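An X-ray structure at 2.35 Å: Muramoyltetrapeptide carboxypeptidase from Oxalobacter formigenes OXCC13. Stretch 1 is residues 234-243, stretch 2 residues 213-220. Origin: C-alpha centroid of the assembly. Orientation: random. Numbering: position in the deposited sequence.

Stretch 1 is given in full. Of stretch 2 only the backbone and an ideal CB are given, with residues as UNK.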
# COMPACT_ATOMS: atom_id res chain seq x y z
N TRP B 234 8.19 12.75 -0.92
CA TRP B 234 8.21 12.89 0.53
C TRP B 234 9.01 11.79 1.22
O TRP B 234 9.21 11.86 2.44
CB TRP B 234 6.79 12.91 1.08
CG TRP B 234 5.88 13.86 0.36
CD1 TRP B 234 4.97 13.55 -0.62
CD2 TRP B 234 5.78 15.27 0.55
NE1 TRP B 234 4.32 14.68 -1.04
CE2 TRP B 234 4.80 15.75 -0.34
CE3 TRP B 234 6.43 16.18 1.40
CZ2 TRP B 234 4.45 17.10 -0.41
CZ3 TRP B 234 6.08 17.52 1.32
CH2 TRP B 234 5.10 17.97 0.43
N MSE B 235 9.46 10.78 0.48
CA MSE B 235 10.28 9.71 1.05
C MSE B 235 11.70 10.19 1.32
O MSE B 235 12.39 10.66 0.42
CB MSE B 235 10.30 8.50 0.11
CG MSE B 235 11.32 7.44 0.50
SE MSE B 235 10.83 6.42 2.09
CE MSE B 235 9.56 5.18 1.28
N PRO B 236 12.14 10.07 2.58
CA PRO B 236 13.49 10.51 2.92
C PRO B 236 14.53 9.66 2.21
O PRO B 236 14.31 8.49 1.89
CB PRO B 236 13.56 10.31 4.44
CG PRO B 236 12.13 10.29 4.88
CD PRO B 236 11.37 9.65 3.76
N ASP B 237 15.68 10.28 1.95
CA ASP B 237 16.78 9.63 1.24
C ASP B 237 17.91 9.31 2.22
O ASP B 237 19.02 9.85 2.15
CB ASP B 237 17.26 10.51 0.09
CG ASP B 237 18.19 9.78 -0.86
OD1 ASP B 237 18.48 8.58 -0.65
OD2 ASP B 237 18.62 10.43 -1.83
N ILE B 238 17.58 8.41 3.15
CA ILE B 238 18.51 7.97 4.18
C ILE B 238 19.42 6.90 3.58
O ILE B 238 18.95 5.88 3.08
CB ILE B 238 17.76 7.44 5.40
CG1 ILE B 238 16.77 8.48 5.91
CG2 ILE B 238 18.72 7.05 6.52
CD1 ILE B 238 17.43 9.78 6.33
N SER B 239 20.73 7.14 3.64
CA SER B 239 21.73 6.23 3.11
C SER B 239 22.48 5.62 4.28
O SER B 239 23.11 6.34 5.06
CB SER B 239 22.69 6.96 2.17
OG SER B 239 23.74 6.10 1.75
N GLY B 240 22.38 4.30 4.42
CA GLY B 240 23.08 3.61 5.48
C GLY B 240 22.48 3.80 6.86
O GLY B 240 23.22 3.92 7.84
N GLY B 241 21.15 3.83 6.95
CA GLY B 241 20.47 4.00 8.22
C GLY B 241 19.89 2.69 8.74
O GLY B 241 20.02 1.62 8.14
N ILE B 242 19.24 2.80 9.89
CA ILE B 242 18.58 1.67 10.55
C ILE B 242 17.08 1.90 10.44
O ILE B 242 16.54 2.81 11.09
CB ILE B 242 19.03 1.51 12.00
CG1 ILE B 242 20.56 1.43 12.09
CG2 ILE B 242 18.40 0.28 12.63
CD1 ILE B 242 21.09 1.25 13.49
N LEU B 243 16.41 1.09 9.63
CA LEU B 243 15.00 1.26 9.33
C LEU B 243 14.17 0.32 10.20
O LEU B 243 14.49 -0.87 10.32
CB LEU B 243 14.72 0.99 7.85
CG LEU B 243 13.28 1.15 7.36
CD1 LEU B 243 12.84 2.60 7.45
CD2 LEU B 243 13.15 0.64 5.94
N UNK B 213 26.04 -5.38 14.47
CA UNK B 213 26.66 -4.31 15.24
C UNK B 213 26.81 -3.08 14.36
O UNK B 213 27.92 -2.62 14.08
CB UNK B 213 28.02 -4.75 15.80
N UNK B 214 25.68 -2.53 13.91
CA UNK B 214 25.68 -1.42 12.98
C UNK B 214 25.35 -0.13 13.72
O UNK B 214 24.96 -0.14 14.88
CB UNK B 214 24.69 -1.66 11.84
N UNK B 215 25.51 0.99 13.03
CA UNK B 215 25.22 2.31 13.60
C UNK B 215 24.88 3.26 12.46
O UNK B 215 25.70 3.48 11.57
CB UNK B 215 26.40 2.84 14.42
N UNK B 216 23.67 3.82 12.50
CA UNK B 216 23.24 4.72 11.46
C UNK B 216 22.05 5.55 11.91
O UNK B 216 21.69 5.56 13.08
CB UNK B 216 22.90 3.94 10.19
N UNK B 217 21.46 6.24 10.94
CA UNK B 217 20.32 7.12 11.21
C UNK B 217 19.06 6.28 11.37
O UNK B 217 18.69 5.53 10.46
CB UNK B 217 20.14 8.15 10.09
N UNK B 218 18.40 6.41 12.52
CA UNK B 218 17.18 5.67 12.78
C UNK B 218 15.99 6.38 12.15
O UNK B 218 15.82 7.59 12.31
CB UNK B 218 16.97 5.49 14.28
N UNK B 219 15.17 5.62 11.42
CA UNK B 219 14.00 6.19 10.76
C UNK B 219 13.04 5.06 10.40
O UNK B 219 13.42 3.89 10.38
CB UNK B 219 14.40 6.98 9.52
N UNK B 220 11.79 5.44 10.12
CA UNK B 220 10.75 4.51 9.75
C UNK B 220 9.49 4.79 10.52
O UNK B 220 9.26 5.91 11.00
CB UNK B 220 11.21 3.07 9.98

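Position 213 has an ideal CB with nothing of stretch 1 within 5.5 Å, so the visible atoms set no preference. The deposited residue is Asp-213, which makes no contact.

At 214, CA-to-CB points toward stretch 1, and the ideal CB lies 4.9 Å from Ile-242 CD1. A small or branched apolar side chain would suit. Val-214 is found, its CG2 4.0 Å from Ile-242 CD1.

Position 215 points away, which leaves room for a long or polar side chain. It is Glu-215.

Position 216 is tightly constrained. An ideal CB would sit 2.4 Å from Gly-240 O, a clash, and 3.1 Å from Gly-241 CA. Only the absence of a side chain avoids this, and Gly-216 is deposited; its CA packs 3.7 Å from Gly-240 O.

At 217 the ideal CB points sideways, 4.0 Å from Ile-238 CG2. Valine, threonine or another modest side chain would fit. The backbone contributes regardless of identity: the carbonyl O accepts a hydrogen bond from Ile-242 N (2.8 Å, 154° at the hydrogen). Thr-217 occupies the site with chi1 m, and a water accepts from Thr-217 N (3.1 Å) and donates to Ser-239 O (3.1 Å), linking the stretches.

Position 218 pairs with Ile-242 in a parallel bridge, side chains on the same face of the sheet. The ideal CB is 4.2 Å from Ile-242 O, and the neighbouring isoleucine favours an aliphatic residue. Leu-218 (chi1 t, chi2 p) brings CD1 within 4.1 Å of Ile-242 CG2.

Position 219 pairs with Leu-243, on the other face. Its ideal CB lies 4.6 Å from Ile-238 CG1 and 5.1 Å from Leu-243 CD1, so an apolar slot opens between these side chains, with Met-235 and Pro-236 farther along it. A large flat side chain suits best; an aromatic or a long aliphatic one is plausible. Trp-219, chi1 p, fills it and has the largest covered area of either stretch, 152 Å². Ile-238 CG1 stands 3.7 Å from the centroid of the Trp-219 five-membered ring, 3° off the normal; over the opposite face, Leu-243 CD1 stands 3.4 Å from the centroid of the Trp-219 six-membered ring, 7° off. Met-235 SE meets the ring edge, 3.8 Å from Trp-219 CZ3. Trp-219 N also donates to Ile-242 O (3.1 Å, 158°).

At 220, phi/psi of 133/-156 would jam a CB against the preceding carbonyl, and the ideal CB is only 3.0 Å from Leu-243 CD1. Both observations call for Gly-220.

Stretch 2 213-220: DVEGTLWG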
# COMPACT_ATOMS: atom_id res chain seq x y z
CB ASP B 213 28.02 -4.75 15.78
CG ASP B 213 28.58 -3.79 16.82
OD1 ASP B 213 28.06 -3.78 17.95
OD2 ASP B 213 29.53 -3.05 16.50
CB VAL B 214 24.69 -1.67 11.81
CG1 VAL B 214 25.14 -2.86 10.98
CG2 VAL B 214 23.28 -1.88 12.34
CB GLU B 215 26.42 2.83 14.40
CG GLU B 215 26.25 4.25 14.92
CD GLU B 215 27.41 4.69 15.79
OE1 GLU B 215 28.15 3.81 16.29
OE2 GLU B 215 27.59 5.91 15.96
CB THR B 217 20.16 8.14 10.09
OG1 THR B 217 21.36 8.90 9.95
CG2 THR B 217 19.00 9.08 10.40
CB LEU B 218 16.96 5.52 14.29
CG LEU B 218 15.77 4.65 14.71
CD1 LEU B 218 16.00 3.19 14.32
CD2 LEU B 218 15.53 4.77 16.21
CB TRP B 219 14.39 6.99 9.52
CG TRP B 219 14.93 6.15 8.40
CD1 TRP B 219 16.13 5.51 8.36
CD2 TRP B 219 14.29 5.87 7.15
NE1 TRP B 219 16.28 4.84 7.17
CE2 TRP B 219 15.16 5.05 6.41
CE3 TRP B 219 13.06 6.23 6.59
CZ2 TRP B 219 14.84 4.58 5.13
CZ3 TRP B 219 12.75 5.77 5.32
CH2 TRP B 219 13.64 4.95 4.61
O HOH W 1 22.62 6.87 8.11
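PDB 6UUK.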